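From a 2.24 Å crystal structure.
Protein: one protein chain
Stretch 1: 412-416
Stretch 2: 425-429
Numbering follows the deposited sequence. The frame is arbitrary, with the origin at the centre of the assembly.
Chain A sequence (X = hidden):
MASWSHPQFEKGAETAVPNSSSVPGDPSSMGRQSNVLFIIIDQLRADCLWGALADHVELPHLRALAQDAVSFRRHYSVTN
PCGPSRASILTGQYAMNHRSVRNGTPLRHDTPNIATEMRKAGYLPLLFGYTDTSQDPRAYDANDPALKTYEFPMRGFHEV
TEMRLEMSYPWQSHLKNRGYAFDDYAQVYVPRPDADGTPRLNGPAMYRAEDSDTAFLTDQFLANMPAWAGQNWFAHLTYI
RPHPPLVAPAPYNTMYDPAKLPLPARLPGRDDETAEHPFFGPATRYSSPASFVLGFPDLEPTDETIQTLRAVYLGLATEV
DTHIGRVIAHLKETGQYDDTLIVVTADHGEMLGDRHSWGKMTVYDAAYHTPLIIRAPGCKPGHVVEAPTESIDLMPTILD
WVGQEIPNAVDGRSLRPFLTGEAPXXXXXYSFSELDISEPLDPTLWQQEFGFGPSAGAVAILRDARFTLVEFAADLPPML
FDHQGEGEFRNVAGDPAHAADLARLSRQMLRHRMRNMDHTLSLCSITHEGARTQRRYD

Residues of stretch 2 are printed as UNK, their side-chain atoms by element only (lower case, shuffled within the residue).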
ATOM      1  N   GLY A 412       2.635 -12.792  23.497  1.00 21.52           N
ATOM      2  CA  GLY A 412       3.699 -13.289  24.360  1.00 19.93           C
ATOM      3  C   GLY A 412       4.316 -12.228  25.232  1.00 23.26           C
ATOM      4  O   GLY A 412       4.182 -11.035  24.964  1.00 23.48           O
ATOM      5  N   ARG A 413       4.994 -12.670  26.289  1.00 19.41           N
ATOM      6  CA  ARG A 413       5.658 -11.808  27.252  1.00 19.35           C
ATOM      7  C   ARG A 413       7.140 -12.174  27.353  1.00 24.28           C
ATOM      8  O   ARG A 413       7.500 -13.353  27.315  1.00 22.86           O
ATOM      9  CB  ARG A 413       4.978 -11.918  28.627  1.00 18.66           C
ATOM     10  CG  ARG A 413       3.572 -11.315  28.667  1.00 21.06           C
ATOM     11  CD  ARG A 413       2.925 -11.430  30.033  1.00 18.03           C
ATOM     12  NE  ARG A 413       3.678 -10.731  31.081  1.00 21.89           N
ATOM     13  CZ  ARG A 413       3.386 -10.797  32.376  1.00 35.64           C
ATOM     14  NH1 ARG A 413       2.343 -11.500  32.794  1.00 23.42           N
ATOM     15  NH2 ARG A 413       4.138 -10.168  33.263  1.00 26.05           N
ATOM     16  N   SER A 414       7.992 -11.153  27.475  1.00 21.80           N
ATOM     17  CA  SER A 414       9.440 -11.304  27.605  1.00 21.97           C
ATOM     18  C   SER A 414       9.834 -12.231  28.763  1.00 27.33           C
ATOM     19  O   SER A 414       9.319 -12.105  29.880  1.00 27.42           O
ATOM     20  CB  SER A 414      10.097  -9.940  27.777  1.00 23.70           C
ATOM     21  OG  SER A 414      11.507 -10.044  27.879  1.00 27.05           O
ATOM     22  N   LEU A 415      10.762 -13.156  28.481  1.00 24.15           N
ATOM     23  CA  LEU A 415      11.302 -14.102  29.450  1.00 23.33           C
ATOM     24  C   LEU A 415      12.526 -13.538  30.158  1.00 28.00           C
ATOM     25  O   LEU A 415      13.126 -14.235  30.981  1.00 27.69           O
ATOM     26  CB  LEU A 415      11.666 -15.423  28.756  1.00 22.84           C
ATOM     27  CG  LEU A 415      10.525 -16.224  28.145  1.00 26.09           C
ATOM     28  CD1 LEU A 415      11.054 -17.487  27.508  1.00 24.01           C
ATOM     29  CD2 LEU A 415       9.457 -16.562  29.172  1.00 27.65           C
ATOM     30  N   ARG A 416      12.901 -12.280  29.839  1.00 25.07           N
ATOM     31  CA  ARG A 416      14.051 -11.590  30.414  1.00 25.64           C
ATOM     32  C   ARG A 416      14.109 -11.604  31.952  1.00 30.39           C
ATOM     33  O   ARG A 416      15.180 -11.951  32.450  1.00 30.54           O
ATOM     34  CB  ARG A 416      14.234 -10.187  29.824  1.00 26.91           C
ATOM     35  CG  ARG A 416      15.687  -9.784  29.701  1.00 36.18           C
ATOM     36  CD  ARG A 416      15.808  -8.434  29.066  1.00 39.18           C
ATOM     37  NE  ARG A 416      17.147  -7.885  29.239  1.00 45.10           N
ATOM     38  CZ  ARG A 416      17.518  -6.686  28.806  1.00 71.87           C
ATOM     39  NH1 ARG A 416      16.654  -5.909  28.159  1.00 65.95           N
ATOM     40  NH2 ARG A 416      18.757  -6.256  29.006  1.00 63.61           N
ATOM     41  N   UNK A 425       5.527 -11.405  39.209  1.00 39.30           N
ATOM     42  CA  UNK A 425       4.445 -11.818  40.118  1.00 37.19           C
ATOM     43  C   UNK A 425       3.103 -12.079  39.410  1.00 38.15           C
ATOM     44  O   UNK A 425       2.283 -12.848  39.927  1.00 38.84           O
ATOM     45  o   UNK A 425       5.486 -10.591  41.944  1.00 43.02           O
ATOM     46  c   UNK A 425       4.267 -10.818  41.255  1.00 39.59           C
ATOM     47  N   UNK A 426       2.883 -11.450  38.238  1.00 30.69           N
ATOM     48  CA  UNK A 426       1.658 -11.593  37.449  1.00 28.78           C
ATOM     49  C   UNK A 426       1.852 -12.563  36.235  1.00 29.48           C
ATOM     50  O   UNK A 426       1.118 -12.481  35.245  1.00 28.17           O
ATOM     51  o   UNK A 426       1.682  -8.425  35.477  1.00 58.93           O
ATOM     52  c   UNK A 426       1.167 -10.204  37.001  1.00 31.42           C
ATOM     53  o   UNK A 426       3.328  -9.836  35.983  1.00 50.74           O
ATOM     54  c   UNK A 426       2.124  -9.437  36.080  1.00 50.67           C
ATOM     55  N   UNK A 427       2.837 -13.481  36.338  1.00 24.22           N
ATOM     56  CA  UNK A 427       3.141 -14.452  35.282  1.00 22.82           C
ATOM     57  C   UNK A 427       2.030 -15.475  35.135  1.00 27.42           C
ATOM     58  O   UNK A 427       1.201 -15.646  36.026  1.00 27.90           O
ATOM     59  c   UNK A 427       6.738 -14.632  30.661  1.00 20.40           C
ATOM     60  c   UNK A 427       6.444 -13.601  31.568  1.00 20.59           C
ATOM     61  c   UNK A 427       5.895 -13.873  32.812  1.00 19.88           C
ATOM     62  c   UNK A 427       6.466 -15.948  30.960  1.00 20.92           C
ATOM     63  c   UNK A 427       5.623 -15.205  33.160  1.00 19.04           C
ATOM     64  c   UNK A 427       5.053 -15.837  34.319  1.00 19.78           C
ATOM     65  n   UNK A 427       5.533 -17.419  32.791  1.00 20.89           N
ATOM     66  c   UNK A 427       5.052 -17.181  34.059  1.00 22.08           C
ATOM     67  c   UNK A 427       4.500 -15.150  35.535  1.00 20.27           C
ATOM     68  c   UNK A 427       5.896 -16.223  32.217  1.00 22.38           C
ATOM     69  N   UNK A 428       2.040 -16.168  34.008  1.00 23.68           N
ATOM     70  CA  UNK A 428       1.155 -17.260  33.613  1.00 22.44           C
ATOM     71  C   UNK A 428       1.019 -18.301  34.709  1.00 23.28           C
ATOM     72  O   UNK A 428       2.024 -18.624  35.339  1.00 23.61           O
ATOM     73  n   UNK A 428       3.075 -16.406  27.810  1.00  6.95           N
ATOM     74  n   UNK A 428       1.910 -17.837  29.174  1.00 15.89           N
ATOM     75  n   UNK A 428       4.198 -17.654  29.372  1.00  6.54           N
ATOM     76  c   UNK A 428       1.847 -17.970  32.456  1.00 21.11           C
ATOM     77  c   UNK A 428       3.055 -17.290  28.796  1.00 19.24           C
ATOM     78  c   UNK A 428       1.771 -18.824  30.228  1.00 16.73           C
ATOM     79  c   UNK A 428       0.947 -18.248  31.325  1.00 26.84           C
ATOM     80  N   UNK A 429      -0.191 -18.856  34.913  1.00 18.75           N
ATOM     81  CA  UNK A 429      -0.390 -19.961  35.859  1.00 19.23           C
ATOM     82  C   UNK A 429      -0.867 -21.250  35.143  1.00 24.30           C
ATOM     83  O   UNK A 429      -1.059 -22.304  35.756  1.00 24.33           O
ATOM     84  c   UNK A 429      -0.466 -18.689  38.024  1.00 31.80           C
ATOM     85  c   UNK A 429      -1.236 -18.380  39.265  1.00 53.88           C
ATOM     86  o   UNK A 429      -1.880 -17.329  39.373  1.00 56.30           O
ATOM     87  n   UNK A 429      -1.172 -19.282  40.233  1.00 40.12           N
ATOM     88  c   UNK A 429      -1.264 -19.547  37.038  1.00 20.42           C
TER

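Position 425 carries two side-chain atoms, one carbon and one oxygen, in an unbranched chain, and nothing on stretch 1 is in reach. A single hydroxyl-bearing carbon defines serine, since threonine would need a further carbon on CB and cysteine a sulfur. The CA-to-CB bond of Ser425 points away from stretch 1, and its nearest side-chain atom, Ser425 CB, is 8.0 Å from Arg413 NH2, so the identification rests on composition alone.

Position 426 has four side-chain atoms: two carbons, the second carrying two oxygens, one of which lies beside the Arg413 guanidinium. Two terminal oxygens on one carbon, with no nitrogen, could only be a carboxylate, and the single carbon before it makes the chain that of aspartate rather than glutamate. The environment agrees with a negative charge. Asp426 OD1 accepts from Arg413 NH2 at 2.9 Å, with an N-H...O angle of 164°, and the pair is a salt bridge. With chi1 near +63° (p), the side chain, which leaves CA sideways, brings its end nearer to the guanidinium and places OD1 at the edge of that group, near its plane, where an N-H can point at it.

Position 427 holds nine carbons and one nitrogen: one carbon, then fused five- and six-membered rings. The six-membered ring lies against Arg413, Ser414 and Leu415. The nitrogen lies in the five-membered ring, bonded to two ring carbons, and no other natural side chain has this indole, so the residue is tryptophan. Its chi1 of -163° (t) and chi2 of -104° carry the six-membered ring to stretch 1. There Trp427 CZ3 lies 3.7 Å from Arg413 CB and also 3.7 Å from Ser414 O, while Trp427 CH2 is 3.7 Å from Arg413 O, which sits at the ring edge, near its plane. Trp427 CZ2 meets Leu415 CD2 at 3.5 Å, an apolar contact. Trp427 NE1 is hydrogen-bonded elsewhere in the structure.

Position 428 shows three carbons, a nitrogen, and then a carbon bearing two more nitrogens, whose end approaches Arg413 N only loosely. That terminal carbon bonded to three nitrogens is a guanidinium, which identifies arginine. Arg428 NH2 is 4.5 Å from Arg413 N, too far for a hydrogen bond, and both NH1 and NH2 find partners elsewhere.

Position 429 has three carbons, the third carrying one oxygen and one nitrogen, and touches nothing on stretch 1. This is a terminal amide, and the two preceding carbons make it glutamine rather than asparagine. The nearest side-chain atom, Gln429 CG, is 9.3 Å from Arg413 NH1, and the residue contributes no covered area.

The contact, burying 300 Å² over both sides, centres on Arg413 and Trp427, which have 101 and 92 Å² covered. Two hydrogen bonds fix the arginine: besides the salt bridge, Arg413 NH1 donates to Asp426 O at 2.9 Å and 147°. One residue thus receives both donors, one through its backbone and one through its carboxylate. Trp427 CE3 lies over one face of the same guanidinium, leaving its edge free for these polar bonds, while the six-membered ring packs against Arg413 and Leu415.

Stretch 2, residues 425-429: SDWRQ
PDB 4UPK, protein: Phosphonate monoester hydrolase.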